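PDB 5TZ6: CurJ from Moorea producens 3L, which is the dehydratase domain of a curacin polyketide synthase module and probably removes water from a polyketide intermediate by vinylogous dehydration. Local coordinates for residues Ala39-Tyr44 and Gln180-Ile185; Pro50-Ile55 and Thr216-Cys221. The protein carries 1 engineered substitution. All coordinates share one frame; numbering follows the deposited sequence.

How the contacts relate
From the N terminus the chain first lays down 39-44, which carries strand 41-43, and soon afterwards 50-55, where helix 51-65 starts. Both await partners much farther along. Contact 1 closes a loop of 135 residues when 180-185 returns to 39-44; contact 2 closes one of 160 when 216-221 on helix 215-223 meets 50-55. The segments alternate along the sequence, so the two closures cross and do not nest. Each ties the first hotdog half of this double-hotdog dehydratase to the second. The later segments are themselves joined by a probable hydrogen bond, W184 NE1 to T216 OG1 (2.7 Å), and both contacts touch the bound hydroxy acid.

Contact 1. Residues Ala39-Tyr44 and Gln180-Ile185; sequences ADFIVY and QSFRWI. Engineered in segment 39-44: F41 (natural residue His). With 7OD ((2E,5R)-5-hydroxy-2-methylhept-2-enoic acid), chain C.
The carboxylate oxygen OD2 of D40 is gripped twice by S181. The serine hydroxyl gives the shorter bond, OG to OD2 2.5 Å, on the anti side of the carboxylate. The backbone adds S181 N to OD2 of D40 at 3.1 Å, nearly straight at 161° and arriving from above the carboxylate plane. Serine suits the place because its OG, lying between its own backbone N and carbonyl carbon, bonds the same oxygen as its N-H; aspartate is short enough to receive both close to the main chain.

Beyond this polar pair, two aromatic rings meet. F41 is engineered: it replaces the natural histidine, probably the active-site one as in related dehydratases, and inactivates the enzyme. Its CG stands anti to the backbone N (chi1 -162°), beside the carbonyl carbon, and its ring turns an edge toward the face of F182, with centroids 5.1 Å apart and planes at 62°. F41 CD2 sits over the centre of that face, 3.7 Å above it, while F41 CB makes a CH-pi contact, 4.1 Å from the centroid of the F182 ring. At the rim of F182, CD2 lies 3.8 Å from D40 CB. The far tip of F41 reaches the bound hydroxy acid, CZ to CAD 3.6 Å.

The contact joins the two hotdog halves beside the ligand pocket. Strand 41-43 is flanked by strand 46-49, through F41 and V48, and by strand 176-178, through I42 and H177; 180-185 follows the latter strand, and helix 215-223 meets both rings through D219.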
loop_
_atom_site.group_PDB
_atom_site.type_symbol
_atom_site.label_atom_id
_atom_site.label_comp_id
_atom_site.label_asym_id
_atom_site.label_seq_id
_atom_site.Cartn_x
_atom_site.Cartn_y
_atom_site.Cartn_z
ATOM N N ALA A 39 -3.101 18.470 17.182
ATOM C CA ALA A 39 -2.404 19.426 18.025
ATOM C C ALA A 39 -3.246 19.900 19.203
ATOM O O ALA A 39 -2.757 20.706 20.003
ATOM C CB ALA A 39 -1.956 20.625 17.185
ATOM N N ASP A 40 -4.482 19.420 19.340
ATOM C CA ASP A 40 -5.379 19.873 20.394
ATOM C C ASP A 40 -5.563 18.848 21.503
ATOM O O ASP A 40 -6.390 19.060 22.397
ATOM C CB ASP A 40 -6.736 20.260 19.807
ATOM C CG ASP A 40 -6.691 21.583 19.080
ATOM O OD1 ASP A 40 -5.663 22.277 19.203
ATOM O OD2 ASP A 40 -7.678 21.944 18.406
ATOM N N PHE A 41 -4.825 17.743 21.470
ATOM C CA PHE A 41 -4.875 16.730 22.517
ATOM C C PHE A 41 -3.459 16.617 23.074
ATOM O O PHE A 41 -2.640 15.859 22.548
ATOM C CB PHE A 41 -5.403 15.378 21.992
ATOM C CG PHE A 41 -5.879 14.463 23.084
ATOM C CD1 PHE A 41 -4.984 13.683 23.801
ATOM C CD2 PHE A 41 -7.219 14.421 23.430
ATOM C CE1 PHE A 41 -5.424 12.854 24.829
ATOM C CE2 PHE A 41 -7.667 13.599 24.456
ATOM C CZ PHE A 41 -6.769 12.817 25.158
ATOM N N ILE A 42 -3.171 17.389 24.121
ATOM C CA ILE A 42 -1.822 17.530 24.671
ATOM C C ILE A 42 -1.795 16.864 26.040
ATOM O O ILE A 42 -2.522 17.278 26.948
ATOM C CB ILE A 42 -1.409 19.010 24.779
ATOM C CG1 ILE A 42 -1.622 19.731 23.445
ATOM C CG2 ILE A 42 0.028 19.159 25.274
ATOM C CD1 ILE A 42 -1.217 18.907 22.235
ATOM N N VAL A 43 -0.957 15.847 26.203
ATOM C CA VAL A 43 -0.813 15.145 27.478
ATOM C C VAL A 43 0.613 15.351 27.969
ATOM O O VAL A 43 1.570 14.948 27.295
ATOM C CB VAL A 43 -1.140 13.650 27.351
ATOM C CG1 VAL A 43 -1.088 12.982 28.713
ATOM C CG2 VAL A 43 -2.510 13.462 26.713
ATOM N N TYR A 44 0.755 15.958 29.147
ATOM C CA TYR A 44 2.072 16.273 29.696
ATOM C C TYR A 44 2.980 16.882 28.635
ATOM O O TYR A 44 4.163 16.536 28.542
ATOM C CB TYR A 44 2.729 15.032 30.321
ATOM C CG TYR A 44 2.258 14.733 31.730
ATOM C CD1 TYR A 44 1.148 13.941 31.969
ATOM C CD2 TYR A 44 2.931 15.264 32.831
ATOM C CE1 TYR A 44 0.720 13.681 33.262
ATOM C CE2 TYR A 44 2.510 15.007 34.125
ATOM C CZ TYR A 44 1.403 14.216 34.333
ATOM O OH TYR A 44 0.975 13.955 35.614
ATOM N N GLN A 180 -9.368 23.439 21.188
ATOM C CA GLN A 180 -10.729 23.784 20.790
ATOM C C GLN A 180 -11.416 22.628 20.076
ATOM O O GLN A 180 -12.569 22.297 20.381
ATOM C CB GLN A 180 -10.710 25.016 19.886
ATOM C CG GLN A 180 -12.081 25.590 19.569
ATOM C CD GLN A 180 -12.008 27.005 19.016
ATOM O OE1 GLN A 180 -11.012 27.707 19.198
ATOM N NE2 GLN A 180 -13.066 27.429 18.332
ATOM N N SER A 181 -10.714 21.970 19.158
ATOM C CA SER A 181 -11.376 20.969 18.339
ATOM C C SER A 181 -11.762 19.717 19.117
ATOM O O SER A 181 -12.541 18.912 18.600
ATOM C CB SER A 181 -10.481 20.613 17.155
ATOM O OG SER A 181 -9.230 20.129 17.601
ATOM N N PHE A 182 -11.295 19.554 20.354
ATOM C CA PHE A 182 -11.725 18.433 21.183
ATOM C C PHE A 182 -12.813 18.818 22.183
ATOM O O PHE A 182 -13.220 17.975 22.990
ATOM C CB PHE A 182 -10.523 17.821 21.925
ATOM C CG PHE A 182 -9.818 16.745 21.148
ATOM C CD1 PHE A 182 -10.237 15.423 21.229
ATOM C CD2 PHE A 182 -8.749 17.049 20.326
ATOM C CE1 PHE A 182 -9.601 14.420 20.498
ATOM C CE2 PHE A 182 -8.105 16.051 19.596
ATOM C CZ PHE A 182 -8.536 14.737 19.680
ATOM N N ARG A 183 -13.300 20.057 22.147
ATOM C CA ARG A 183 -14.288 20.544 23.111
ATOM C C ARG A 183 -15.645 20.635 22.418
ATOM O O ARG A 183 -16.107 21.711 22.045
ATOM C CB ARG A 183 -13.847 21.887 23.709
ATOM C CG ARG A 183 -12.581 21.767 24.565
ATOM C CD ARG A 183 -12.159 23.081 25.196
ATOM N NE ARG A 183 -10.962 22.889 26.005
ATOM C CZ ARG A 183 -10.748 23.464 27.186
ATOM N NH1 ARG A 183 -9.627 23.207 27.856
ATOM N NH2 ARG A 183 -11.669 24.262 27.714
ATOM N N TRP A 184 -16.281 19.475 22.248
ATOM C CA TRP A 184 -17.590 19.366 21.619
ATOM C C TRP A 184 -18.734 19.586 22.598
ATOM O O TRP A 184 -19.813 20.035 22.190
ATOM C CB TRP A 184 -17.765 17.976 20.985
ATOM C CG TRP A 184 -17.083 17.758 19.659
ATOM C CD1 TRP A 184 -15.742 17.742 19.414
ATOM C CD2 TRP A 184 -17.724 17.511 18.400
ATOM N NE1 TRP A 184 -15.506 17.505 18.082
ATOM C CE2 TRP A 184 -16.707 17.360 17.436
ATOM C CE3 TRP A 184 -19.059 17.407 17.994
ATOM C CZ2 TRP A 184 -16.983 17.110 16.091
ATOM C CZ3 TRP A 184 -19.333 17.161 16.653
ATOM C CH2 TRP A 184 -18.299 17.015 15.722
ATOM N N ILE A 185 -18.534 19.257 23.872
ATOM C CA ILE A 185 -19.613 19.286 24.854
ATOM C C ILE A 185 -19.932 20.734 25.211
ATOM O O ILE A 185 -19.144 21.414 25.871
ATOM C CB ILE A 185 -19.264 18.462 26.098
ATOM C CG1 ILE A 185 -19.017 17.003 25.686
ATOM C CG2 ILE A 185 -20.357 18.591 27.145
ATOM C CD1 ILE A 185 -18.653 16.070 26.802
HETATM O OAB 7OD C . -4.421 10.028 28.255
HETATM C CAA 7OD C . -4.592 9.225 27.316
HETATM O OAI 7OD C . -3.622 8.566 26.876
HETATM C CAC 7OD C . -5.987 9.045 26.706
HETATM C CAK 7OD C . -6.189 8.055 25.547
HETATM C CAD 7OD C . -7.181 9.851 27.245
HETATM C CAE 7OD C . -8.560 9.635 26.601
HETATM C CAF 7OD C . -9.752 10.353 27.280
HETATM O OAH 7OD C . -10.133 11.477 26.480
HETATM C CAG 7OD C . -9.464 10.841 28.705
HETATM C CAJ 7OD C . -10.801 11.168 29.375
#

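Contact 2. Residues Pro50-Ile55 and Thr216-Cys221; sequences PGASHI and TLVDSC. With 7OD ((2E,5R)-5-hydroxy-2-methylhept-2-enoic acid), chain C.
P50, at the N-cap position of helix 51-65, sets CB of its ring 3.5 Å from D219 OD1, where two helices of the double-hotdog fold meet. Proline gives the pocket an apolar wall here: its CA lies 3.7 Å from the methyl CAK of the bound hydroxy acid. Farther along the ligand chain, D219 OD1 accepts a hydrogen bond from the hydroxyl OAH at 3.0 Å. The position is consistent with the active-site aspartate of related dehydratases. D219 CG stands anti to its backbone N (chi1 -164°), and OD2 is bonded to Q223 NE2, one turn on, which helps fix the carboxylate. An alanine in place of D219 would probably leave OAH without this acceptor and Q223 without one of its partners, and open a gap beside the P50 ring.

G51 follows, its backbone N near the same methyl; with no side chain it adds no bulk at the pocket wall. A52 then faces helix 215-223 directly. Its lone methyl lets the segment axes approach to 7.9 Å at an angle of 128°, and CB packs against the backbone itself, 3.4 Å from D219 N. One turn farther along, I55 carries the interface on along the helix, resting also on F222. V218 serves both alanine and isoleucine with a single branch: its CG1 lies 3.3 Å from A52 CB and 4.3 Å from I55 CB.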
loop_
_atom_site.group_PDB
_atom_site.type_symbol
_atom_site.label_atom_id
_atom_site.label_comp_id
_atom_site.label_asym_id
_atom_site.label_seq_id
_atom_site.Cartn_x
_atom_site.Cartn_y
_atom_site.Cartn_z
ATOM N N PRO A 50 -5.500 9.791 21.041
ATOM C CA PRO A 50 -6.315 8.975 21.939
ATOM C C PRO A 50 -6.917 7.771 21.223
ATOM O O PRO A 50 -7.000 7.718 19.994
ATOM C CB PRO A 50 -7.401 9.948 22.408
ATOM C CG PRO A 50 -7.535 10.917 21.275
ATOM C CD PRO A 50 -6.148 11.080 20.716
ATOM N N GLY A 51 -7.341 6.792 22.029
ATOM C CA GLY A 51 -7.955 5.590 21.472
ATOM C C GLY A 51 -9.133 5.899 20.563
ATOM O O GLY A 51 -9.279 5.312 19.482
ATOM N N ALA A 52 -10.003 6.810 21.002
ATOM C CA ALA A 52 -11.141 7.256 20.204
ATOM C C ALA A 52 -10.724 7.497 18.760
ATOM O O ALA A 52 -11.449 7.147 17.820
ATOM C CB ALA A 52 -11.745 8.528 20.804
ATOM N N SER A 53 -9.541 8.077 18.573
ATOM C CA SER A 53 -9.052 8.318 17.224
ATOM C C SER A 53 -8.914 7.012 16.461
ATOM O O SER A 53 -9.343 6.908 15.308
ATOM C CB SER A 53 -7.714 9.050 17.270
ATOM O OG SER A 53 -7.141 9.114 15.975
ATOM N N HIS A 54 -8.301 6.002 17.087
ATOM C CA HIS A 54 -8.180 4.698 16.438
ATOM C C HIS A 54 -9.544 4.103 16.114
ATOM O O HIS A 54 -9.687 3.396 15.109
ATOM C CB HIS A 54 -7.360 3.755 17.316
ATOM C CG HIS A 54 -6.009 4.299 17.659
ATOM N ND1 HIS A 54 -5.656 4.662 18.940
ATOM C CD2 HIS A 54 -4.940 4.586 16.877
ATOM C CE1 HIS A 54 -4.420 5.130 18.936
ATOM N NE2 HIS A 54 -3.964 5.095 17.697
ATOM N N ILE A 55 -10.556 4.380 16.942
ATOM C CA ILE A 55 -11.911 3.940 16.617
ATOM C C ILE A 55 -12.390 4.605 15.330
ATOM O O ILE A 55 -12.900 3.944 14.415
ATOM C CB ILE A 55 -12.861 4.220 17.794
ATOM C CG1 ILE A 55 -12.402 3.436 19.030
ATOM C CG2 ILE A 55 -14.309 3.947 17.406
ATOM C CD1 ILE A 55 -13.470 3.240 20.072
ATOM N N THR A 216 -12.481 13.558 17.201
ATOM C CA THR A 216 -12.790 14.418 18.341
ATOM C C THR A 216 -14.206 14.197 18.853
ATOM O O THR A 216 -14.470 14.401 20.044
ATOM C CB THR A 216 -12.589 15.893 17.977
ATOM O OG1 THR A 216 -13.439 16.256 16.878
ATOM C CG2 THR A 216 -11.137 16.162 17.605
ATOM N N LEU A 217 -15.129 13.781 17.984
ATOM C CA LEU A 217 -16.481 13.481 18.449
ATOM C C LEU A 217 -16.501 12.212 19.298
ATOM O O LEU A 217 -17.114 12.181 20.376
ATOM C CB LEU A 217 -17.419 13.349 17.249
ATOM C CG LEU A 217 -18.852 12.919 17.547
ATOM C CD1 LEU A 217 -19.497 13.866 18.553
ATOM C CD2 LEU A 217 -19.656 12.860 16.259
ATOM N N VAL A 218 -15.807 11.167 18.840
ATOM C CA VAL A 218 -15.679 9.942 19.626
ATOM C C VAL A 218 -15.048 10.245 20.978
ATOM O O VAL A 218 -15.534 9.797 22.034
ATOM C CB VAL A 218 -14.864 8.899 18.840
ATOM C CG1 VAL A 218 -14.657 7.632 19.663
ATOM C CG2 VAL A 218 -15.567 8.574 17.526
ATOM N N ASP A 219 -13.981 11.050 20.973
ATOM C CA ASP A 219 -13.346 11.385 22.236
ATOM C C ASP A 219 -14.308 12.124 23.146
ATOM O O ASP A 219 -14.399 11.814 24.336
ATOM C CB ASP A 219 -12.090 12.215 22.013
ATOM C CG ASP A 219 -11.204 12.243 23.240
ATOM O OD1 ASP A 219 -10.513 11.233 23.491
ATOM O OD2 ASP A 219 -11.213 13.267 23.963
ATOM N N SER A 220 -15.046 13.097 22.608
ATOM C CA SER A 220 -15.999 13.820 23.444
ATOM C C SER A 220 -16.964 12.850 24.111
ATOM O O SER A 220 -17.266 12.968 25.311
ATOM C CB SER A 220 -16.766 14.838 22.601
ATOM O OG SER A 220 -15.892 15.798 22.030
ATOM N N CYS A 221 -17.422 11.850 23.353
ATOM C CA CYS A 221 -18.305 10.845 23.931
ATOM C C CYS A 221 -17.649 10.174 25.127
ATOM O O CYS A 221 -18.270 10.025 26.184
ATOM C CB CYS A 221 -18.697 9.808 22.875
ATOM S SG CYS A 221 -19.937 10.393 21.714
HETATM O OAB 7OD C . -4.421 10.028 28.255
HETATM C CAA 7OD C . -4.592 9.225 27.316
HETATM O OAI 7OD C . -3.622 8.566 26.876
HETATM C CAC 7OD C . -5.987 9.045 26.706
HETATM C CAK 7OD C . -6.189 8.055 25.547
HETATM C CAD 7OD C . -7.181 9.851 27.245
HETATM C CAE 7OD C . -8.560 9.635 26.601
HETATM C CAF 7OD C . -9.752 10.353 27.280
HETATM O OAH 7OD C . -10.133 11.477 26.480
HETATM C CAG 7OD C . -9.464 10.841 28.705
HETATM C CAJ 7OD C . -10.801 11.168 29.375
#